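Local coordinates for superoxide dismutase (Candida albicans, PDB 4GUN), which probably protects cells from oxygen radicals by using a bound manganese ion to convert superoxide into hydrogen peroxide and oxygen, at residues K85-V90 and W192-W197. The protein carries 2 engineered substitutions. Residues are numbered along the deposited sequence; the frame is centred on the assembly and turned at random.
Sequences KNLAPV and WNVINW
N196 lays its side chain across the backbone of 85-90, its CB 3.7 Å from the methyl of A88. With CG anti to the backbone N (chi1 -175°), the amide of N196 reaches the end of helix 60-85, where ND2 gives a weak hydrogen bond to K85 O; a water bonded to L87 O also accepts weakly from ND2. OD1 meanwhile caps helix 197-205 through weak bonds to the backbone N of A198 and E199, so asparagine, with a donor and an acceptor on one short stem, can serve the end of helix 60-85 and the start of helix 197-205.

Two stronger backbone bonds, made by the residues flanking L87 and I195, form a single beta bridge between that pair. N196 N donates almost straight (176°) to N86 O at 2.8 Å, although it approaches from well above the carbonyl plane, and A88 N donates to V194 O, also at 2.8 Å. V194 O additionally receives the CA-H of L87, at 3.3 Å from CA.

Beside this bridge, L87 CD2 meets I195 CD1 and V194 CG2, each at 3.9 Å; aliphatic methyls suit this buried spot, and the side chain of L87 is about 7 Å from that of the manganese ligand H32. I195 CD1 also lies 3.8 Å from ND2 of N86, whose OD1 turns elsewhere, accepting from A168 N and R203 NH1.

The contact joins the loop leaving helix 60-85, in the alpha-hairpin domain, to the turn before helix 197-205 in the C-terminal domain; the first supplies manganese ligands H32 and H80, the second D170 and H174. Its chemistry implies a join held mainly by two short backbone bonds, with aliphatic contacts beside them and weaker N196 amide bonds linking two helix ends.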
loop_
_atom_site.group_PDB
_atom_site.type_symbol
_atom_site.label_atom_id
_atom_site.label_comp_id
_atom_site.label_asym_id
_atom_site.label_seq_id
_atom_site.Cartn_x
_atom_site.Cartn_y
_atom_site.Cartn_z
ATOM N N LYS A 85 -11.200 -25.102 -7.289
ATOM C CA LYS A 85 -12.579 -25.254 -7.749
ATOM C C LYS A 85 -12.805 -24.746 -9.149
ATOM O O LYS A 85 -13.716 -25.252 -9.813
ATOM C CB LYS A 85 -13.595 -24.691 -6.741
ATOM C CG LYS A 85 -13.814 -25.576 -5.510
ATOM C CD LYS A 85 -14.755 -26.729 -5.791
ATOM C CE LYS A 85 -15.234 -27.437 -4.548
ATOM N NZ LYS A 85 -16.318 -28.405 -4.868
ATOM N N ASN A 86 -11.987 -23.773 -9.630
ATOM C CA ASN A 86 -12.105 -23.308 -11.020
ATOM C C ASN A 86 -11.066 -23.898 -11.970
ATOM O O ASN A 86 -10.808 -23.359 -13.045
ATOM C CB ASN A 86 -12.363 -21.789 -11.200
ATOM C CG ASN A 86 -11.270 -20.845 -10.777
ATOM O OD1 ASN A 86 -11.521 -19.898 -10.046
ATOM N ND2 ASN A 86 -10.053 -21.012 -11.294
ATOM N N LEU A 87 -10.505 -25.051 -11.578
ATOM C CA LEU A 87 -9.576 -25.813 -12.396
ATOM C C LEU A 87 -10.195 -27.185 -12.577
ATOM O O LEU A 87 -10.826 -27.696 -11.654
ATOM C CB LEU A 87 -8.189 -25.942 -11.729
ATOM C CG LEU A 87 -7.293 -24.681 -11.703
ATOM C CD1 LEU A 87 -6.071 -24.914 -10.842
ATOM C CD2 LEU A 87 -6.865 -24.248 -13.114
ATOM N N ALA A 88 -10.044 -27.773 -13.750
ATOM C CA ALA A 88 -10.615 -29.096 -14.034
ATOM C C ALA A 88 -9.845 -29.761 -15.163
ATOM O O ALA A 88 -9.479 -29.078 -16.129
ATOM C CB ALA A 88 -12.086 -28.971 -14.435
ATOM N N PRO A 89 -9.638 -31.095 -15.105
ATOM C CA PRO A 89 -8.996 -31.778 -16.246
ATOM C C PRO A 89 -9.805 -31.582 -17.531
ATOM O O PRO A 89 -11.018 -31.322 -17.467
ATOM C CB PRO A 89 -9.010 -33.258 -15.846
ATOM C CG PRO A 89 -9.373 -33.309 -14.411
ATOM C CD PRO A 89 -10.045 -32.042 -14.041
ATOM N N VAL A 90 -9.142 -31.684 -18.698
ATOM C CA VAL A 90 -9.810 -31.543 -19.996
ATOM C C VAL A 90 -10.993 -32.541 -20.087
ATOM O O VAL A 90 -12.111 -32.134 -20.419
ATOM C CB VAL A 90 -8.814 -31.606 -21.196
ATOM C CG1 VAL A 90 -9.545 -31.690 -22.538
ATOM C CG2 VAL A 90 -7.873 -30.398 -21.185
ATOM N N TRP A 192 -5.955 -21.421 -19.369
ATOM C CA TRP A 192 -7.334 -21.389 -19.873
ATOM C C TRP A 192 -7.849 -22.735 -20.396
ATOM O O TRP A 192 -9.040 -22.994 -20.310
ATOM C CB TRP A 192 -7.537 -20.245 -20.870
ATOM C CG TRP A 192 -7.298 -18.915 -20.226
ATOM C CD1 TRP A 192 -6.162 -18.167 -20.297
ATOM C CD2 TRP A 192 -8.166 -18.245 -19.308
ATOM N NE1 TRP A 192 -6.297 -17.029 -19.543
ATOM C CE2 TRP A 192 -7.511 -17.060 -18.903
ATOM C CE3 TRP A 192 -9.462 -18.506 -18.820
ATOM C CZ2 TRP A 192 -8.100 -16.141 -18.031
ATOM C CZ3 TRP A 192 -10.028 -17.617 -17.915
ATOM C CH2 TRP A 192 -9.350 -16.453 -17.525
ATOM N N ASN A 193 -6.929 -23.617 -20.830
ATOM C CA ASN A 193 -7.204 -24.985 -21.275
ATOM C C ASN A 193 -7.717 -25.882 -20.111
ATOM O O ASN A 193 -8.343 -26.903 -20.369
ATOM C CB ASN A 193 -5.966 -25.587 -21.910
ATOM C CG ASN A 193 -5.490 -24.865 -23.140
ATOM O OD1 ASN A 193 -6.098 -24.940 -24.202
ATOM N ND2 ASN A 193 -4.401 -24.120 -23.021
ATOM N N VAL A 194 -7.486 -25.483 -18.848
ATOM C CA VAL A 194 -7.965 -26.245 -17.670
ATOM C C VAL A 194 -8.888 -25.445 -16.763
ATOM O O VAL A 194 -9.146 -25.855 -15.625
ATOM C CB VAL A 194 -6.855 -27.012 -16.877
ATOM C CG1 VAL A 194 -6.323 -28.200 -17.675
ATOM C CG2 VAL A 194 -5.727 -26.082 -16.418
ATOM N N ILE A 195 -9.402 -24.308 -17.262
ATOM C CA ILE A 195 -10.318 -23.492 -16.474
ATOM C C ILE A 195 -11.709 -24.126 -16.457
ATOM O O ILE A 195 -12.240 -24.493 -17.502
ATOM C CB ILE A 195 -10.283 -21.995 -16.888
ATOM C CG1 ILE A 195 -8.970 -21.302 -16.405
ATOM C CG2 ILE A 195 -11.541 -21.224 -16.441
ATOM C CD1 ILE A 195 -8.669 -21.318 -14.855
ATOM N N ASN A 196 -12.265 -24.294 -15.259
ATOM C CA ASN A 196 -13.588 -24.883 -15.071
ATOM C C ASN A 196 -14.673 -23.786 -15.125
ATOM O O ASN A 196 -15.005 -23.179 -14.106
ATOM C CB ASN A 196 -13.632 -25.636 -13.754
ATOM C CG ASN A 196 -14.917 -26.389 -13.500
ATOM O OD1 ASN A 196 -15.862 -26.379 -14.288
ATOM N ND2 ASN A 196 -14.989 -27.031 -12.369
ATOM N N TRP A 197 -15.208 -23.536 -16.334
ATOM C CA TRP A 197 -16.258 -22.551 -16.560
ATOM C C TRP A 197 -17.626 -22.966 -15.995
ATOM O O TRP A 197 -18.471 -22.093 -15.811
ATOM C CB TRP A 197 -16.355 -22.162 -18.039
ATOM C CG TRP A 197 -15.231 -21.293 -18.524
ATOM C CD1 TRP A 197 -14.202 -21.664 -19.340
ATOM C CD2 TRP A 197 -15.055 -19.892 -18.265
ATOM N NE1 TRP A 197 -13.396 -20.580 -19.612
ATOM C CE2 TRP A 197 -13.903 -19.476 -18.972
ATOM C CE3 TRP A 197 -15.783 -18.934 -17.536
ATOM C CZ2 TRP A 197 -13.426 -18.154 -18.923
ATOM C CZ3 TRP A 197 -15.302 -17.632 -17.479
ATOM C CH2 TRP A 197 -14.162 -17.244 -18.204
HETATM O O HOH W 1 -12.861 -28.748 -10.513
#